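XC6422 protein (PDB 2FUK) is a small, lidless member of the serine alpha/beta-hydrolases that probably has hydrolase activity. Local coordinates at residues A[35-47]-A[108-121]. Numbering follows the deposited sequence.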
# COMPACT_ATOMS: atom_id res chain seq x y z
N VAL A 35 -9.59 -10.98 -6.82
CA VAL A 35 -10.77 -10.58 -6.07
C VAL A 35 -11.20 -11.69 -5.11
O VAL A 35 -11.11 -12.88 -5.43
CB VAL A 35 -11.94 -10.25 -7.01
CG1 VAL A 35 -12.40 -11.52 -7.72
CG2 VAL A 35 -13.08 -9.61 -6.23
N GLN A 36 -11.67 -11.30 -3.94
CA GLN A 36 -12.12 -12.24 -2.93
C GLN A 36 -13.63 -12.12 -2.78
O GLN A 36 -14.18 -11.02 -2.87
CB GLN A 36 -11.46 -11.94 -1.59
CG GLN A 36 -9.94 -12.00 -1.62
CD GLN A 36 -9.42 -13.41 -1.52
OE1 GLN A 36 -8.26 -13.68 -1.86
NE2 GLN A 36 -10.25 -14.32 -1.04
N PRO A 37 -14.31 -13.25 -2.53
CA PRO A 37 -15.76 -13.27 -2.35
C PRO A 37 -16.05 -12.86 -0.91
O PRO A 37 -16.74 -13.56 -0.17
CB PRO A 37 -16.11 -14.73 -2.63
CG PRO A 37 -14.93 -15.45 -2.07
CD PRO A 37 -13.75 -14.61 -2.50
N VAL A 38 -15.50 -11.72 -0.52
CA VAL A 38 -15.63 -11.21 0.83
C VAL A 38 -15.87 -9.71 0.86
O VAL A 38 -15.31 -8.97 0.04
CB VAL A 38 -14.32 -11.46 1.64
CG1 VAL A 38 -14.45 -10.90 3.05
CG2 VAL A 38 -14.00 -12.96 1.68
N THR A 39 -16.71 -9.27 1.79
CA THR A 39 -16.97 -7.85 1.99
C THR A 39 -16.72 -7.65 3.47
O THR A 39 -17.20 -8.44 4.30
CB THR A 39 -18.44 -7.45 1.67
OG1 THR A 39 -18.69 -7.59 0.27
CG2 THR A 39 -18.69 -5.99 2.06
N ALA A 40 -15.94 -6.63 3.81
CA ALA A 40 -15.62 -6.35 5.20
C ALA A 40 -16.17 -4.99 5.61
O ALA A 40 -16.23 -4.07 4.80
CB ALA A 40 -14.11 -6.37 5.40
N ILE A 41 -16.59 -4.89 6.87
CA ILE A 41 -17.09 -3.63 7.41
C ILE A 41 -16.10 -3.22 8.48
O ILE A 41 -15.72 -4.03 9.32
CB ILE A 41 -18.49 -3.79 8.06
CG1 ILE A 41 -19.50 -4.26 7.01
CG2 ILE A 41 -18.95 -2.45 8.63
CD1 ILE A 41 -20.85 -4.63 7.59
N VAL A 42 -15.67 -1.96 8.44
CA VAL A 42 -14.70 -1.44 9.40
C VAL A 42 -15.36 -0.37 10.27
O VAL A 42 -15.86 0.63 9.75
CB VAL A 42 -13.48 -0.82 8.68
CG1 VAL A 42 -12.46 -0.31 9.70
CG2 VAL A 42 -12.83 -1.86 7.77
N CYS A 43 -15.35 -0.58 11.59
CA CYS A 43 -15.97 0.35 12.54
C CYS A 43 -14.96 1.33 13.13
O CYS A 43 -13.83 0.96 13.46
CB CYS A 43 -16.65 -0.44 13.66
SG CYS A 43 -17.94 -1.60 13.10
N HIS A 44 -15.40 2.58 13.30
CA HIS A 44 -14.54 3.64 13.81
C HIS A 44 -14.51 3.82 15.34
O HIS A 44 -15.35 3.28 16.06
CB HIS A 44 -14.90 4.98 13.12
CG HIS A 44 -16.20 5.57 13.58
ND1 HIS A 44 -17.31 5.67 12.77
CD2 HIS A 44 -16.56 6.12 14.76
CE1 HIS A 44 -18.29 6.26 13.43
NE2 HIS A 44 -17.86 6.54 14.65
N PRO A 45 -13.53 4.58 15.84
CA PRO A 45 -13.37 4.84 17.28
C PRO A 45 -14.36 5.84 17.88
O PRO A 45 -15.18 6.41 17.16
CB PRO A 45 -11.91 5.30 17.38
CG PRO A 45 -11.71 6.03 16.10
CD PRO A 45 -12.37 5.10 15.09
N LEU A 46 -14.26 6.06 19.19
CA LEU A 46 -15.19 6.95 19.89
C LEU A 46 -15.72 8.13 19.13
O LEU A 46 -14.98 9.01 18.68
CB LEU A 46 -14.60 7.44 21.21
CG LEU A 46 -15.12 6.69 22.45
CD1 LEU A 46 -16.63 6.50 22.38
CD2 LEU A 46 -14.43 5.36 22.54
N SER A 47 -17.05 8.14 19.01
CA SER A 47 -17.78 9.18 18.32
C SER A 47 -17.64 10.51 19.04
O SER A 47 -17.49 11.56 18.41
CB SER A 47 -19.26 8.80 18.24
OG SER A 47 -19.44 7.53 17.62
N ARG A 108 -24.89 -8.55 -1.50
CA ARG A 108 -23.81 -9.45 -1.90
C ARG A 108 -24.05 -10.82 -1.25
O ARG A 108 -23.29 -11.24 -0.38
CB ARG A 108 -22.47 -8.89 -1.41
CG ARG A 108 -22.11 -7.52 -1.97
CD ARG A 108 -21.70 -7.63 -3.42
NE ARG A 108 -20.71 -8.68 -3.60
CZ ARG A 108 -20.34 -9.18 -4.78
NH1 ARG A 108 -20.87 -8.71 -5.90
NH2 ARG A 108 -19.46 -10.17 -4.82
N PRO A 109 -25.12 -11.52 -1.67
CA PRO A 109 -25.48 -12.83 -1.14
C PRO A 109 -24.47 -13.96 -1.30
O PRO A 109 -24.56 -14.96 -0.59
CB PRO A 109 -26.81 -13.13 -1.82
CG PRO A 109 -26.66 -12.45 -3.13
CD PRO A 109 -26.06 -11.12 -2.74
N THR A 110 -23.51 -13.83 -2.22
CA THR A 110 -22.54 -14.91 -2.37
C THR A 110 -21.20 -14.63 -1.68
O THR A 110 -20.29 -15.45 -1.74
CB THR A 110 -22.27 -15.26 -3.86
OG1 THR A 110 -21.70 -14.14 -4.54
CG2 THR A 110 -23.56 -15.69 -4.55
N ASP A 111 -21.08 -13.47 -1.03
CA ASP A 111 -19.86 -13.11 -0.30
C ASP A 111 -19.97 -13.57 1.14
O ASP A 111 -21.06 -13.85 1.63
CB ASP A 111 -19.67 -11.59 -0.23
CG ASP A 111 -19.10 -11.00 -1.49
OD1 ASP A 111 -18.88 -11.74 -2.48
OD2 ASP A 111 -18.85 -9.77 -1.49
N THR A 112 -18.82 -13.62 1.82
CA THR A 112 -18.83 -13.93 3.24
C THR A 112 -18.56 -12.58 3.90
O THR A 112 -18.14 -11.63 3.24
CB THR A 112 -17.75 -14.96 3.65
OG1 THR A 112 -16.51 -14.66 3.01
CG2 THR A 112 -18.20 -16.36 3.28
N LEU A 113 -18.80 -12.49 5.20
CA LEU A 113 -18.62 -11.23 5.90
C LEU A 113 -17.48 -11.17 6.91
O LEU A 113 -17.35 -12.04 7.78
CB LEU A 113 -19.92 -10.85 6.60
CG LEU A 113 -19.91 -9.54 7.39
CD1 LEU A 113 -19.94 -8.36 6.43
CD2 LEU A 113 -21.11 -9.51 8.31
N TRP A 114 -16.67 -10.13 6.80
CA TRP A 114 -15.57 -9.91 7.73
C TRP A 114 -15.89 -8.62 8.48
O TRP A 114 -16.44 -7.69 7.91
CB TRP A 114 -14.24 -9.74 6.99
CG TRP A 114 -13.63 -11.02 6.49
CD1 TRP A 114 -14.28 -12.18 6.17
CD2 TRP A 114 -12.25 -11.23 6.17
NE1 TRP A 114 -13.39 -13.10 5.66
CE2 TRP A 114 -12.14 -12.54 5.64
CE3 TRP A 114 -11.10 -10.44 6.26
CZ2 TRP A 114 -10.91 -13.07 5.22
CZ3 TRP A 114 -9.89 -10.97 5.84
CH2 TRP A 114 -9.81 -12.27 5.32
N LEU A 115 -15.56 -8.59 9.77
CA LEU A 115 -15.80 -7.40 10.58
C LEU A 115 -14.48 -6.97 11.20
O LEU A 115 -13.66 -7.81 11.58
CB LEU A 115 -16.81 -7.68 11.70
CG LEU A 115 -18.27 -7.98 11.33
CD1 LEU A 115 -19.08 -8.20 12.61
CD2 LEU A 115 -18.85 -6.82 10.54
N ALA A 116 -14.27 -5.66 11.29
CA ALA A 116 -13.06 -5.13 11.90
C ALA A 116 -13.44 -3.83 12.59
O ALA A 116 -14.44 -3.20 12.25
CB ALA A 116 -11.99 -4.86 10.83
N GLY A 117 -12.63 -3.42 13.56
CA GLY A 117 -12.92 -2.19 14.25
C GLY A 117 -11.72 -1.71 15.00
O GLY A 117 -10.85 -2.50 15.37
N PHE A 118 -11.67 -0.40 15.23
CA PHE A 118 -10.58 0.22 15.97
C PHE A 118 -11.12 0.83 17.26
O PHE A 118 -12.04 1.65 17.23
CB PHE A 118 -9.92 1.29 15.09
CG PHE A 118 -8.95 2.18 15.83
CD1 PHE A 118 -8.03 1.65 16.73
CD2 PHE A 118 -8.95 3.55 15.60
CE1 PHE A 118 -7.12 2.47 17.39
CE2 PHE A 118 -8.04 4.39 16.26
CZ PHE A 118 -7.13 3.85 17.15
N SER A 119 -10.54 0.41 18.38
CA SER A 119 -10.89 0.88 19.72
C SER A 119 -12.39 0.72 20.00
O SER A 119 -12.87 -0.40 20.11
CB SER A 119 -10.44 2.34 19.88
OG SER A 119 -10.15 2.66 21.23
N PHE A 120 -13.12 1.83 20.12
CA PHE A 120 -14.56 1.72 20.36
C PHE A 120 -15.18 0.84 19.27
O PHE A 120 -16.10 0.07 19.54
CB PHE A 120 -15.21 3.11 20.34
CG PHE A 120 -16.72 3.09 20.36
CD1 PHE A 120 -17.45 3.31 19.19
CD2 PHE A 120 -17.42 2.84 21.54
CE1 PHE A 120 -18.85 3.29 19.20
CE2 PHE A 120 -18.82 2.82 21.56
CZ PHE A 120 -19.53 3.04 20.38
N GLY A 121 -14.66 0.96 18.05
CA GLY A 121 -15.18 0.17 16.95
C GLY A 121 -14.90 -1.31 17.12
O GLY A 121 -15.62 -2.16 16.59
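V38 sets its CG1 methyl over one face of the W114 indole, 3.4 Å from the centroid of the five-membered ring and 13° off its normal, a close CH-pi contact. CG1 is placed there by standing anti to the backbone N (chi1 179°), while CG2 turns to T112 OG1. At the far end, the F120 ring receives H44 O at its edge, near the ring plane, and L46 CD1 off-centre; P45 CG meets F118 CD2 obliquely at 3.7 Å. The D111 carboxylate lies at the guanidinium edge of R108, gripped side-on: NE to OD2, and NH2 to OD1 in a salt bridge. T39 OG1 donates to the anti lone pair of D111 OD2 over 2.8 Å, whereas R108 NE reaches that oxygen from above the carboxylate plane. Between these ends, strands 38-43 and 112-118 pair in parallel near the middle of the sheet, their axes 16° apart. Seven backbone bonds alternate in direction, from T112 N-P37 O (2.9 Å) to F118 N-C43 O (3.1 Å). One sheet face carries V38, A40, W114 and A116; the other carries I41 beside L115, its CB 3.9 Å from L115 CD2, with helix 92-107 packed over I41 and C43. At the C-terminal end of strand 112-118, G117, S119 and G121 fit the GxSxG nucleophile elbow of alpha/beta-hydrolases; S119 touches H195, consistent with a Ser-His-Asp triad. The chemistry thus divides: three donors from two residues hold the D111 carboxylate and probably stabilise its negative charge at one end, while backbone bonds and apolar packing hold the strand leading into the probable nucleophile turn.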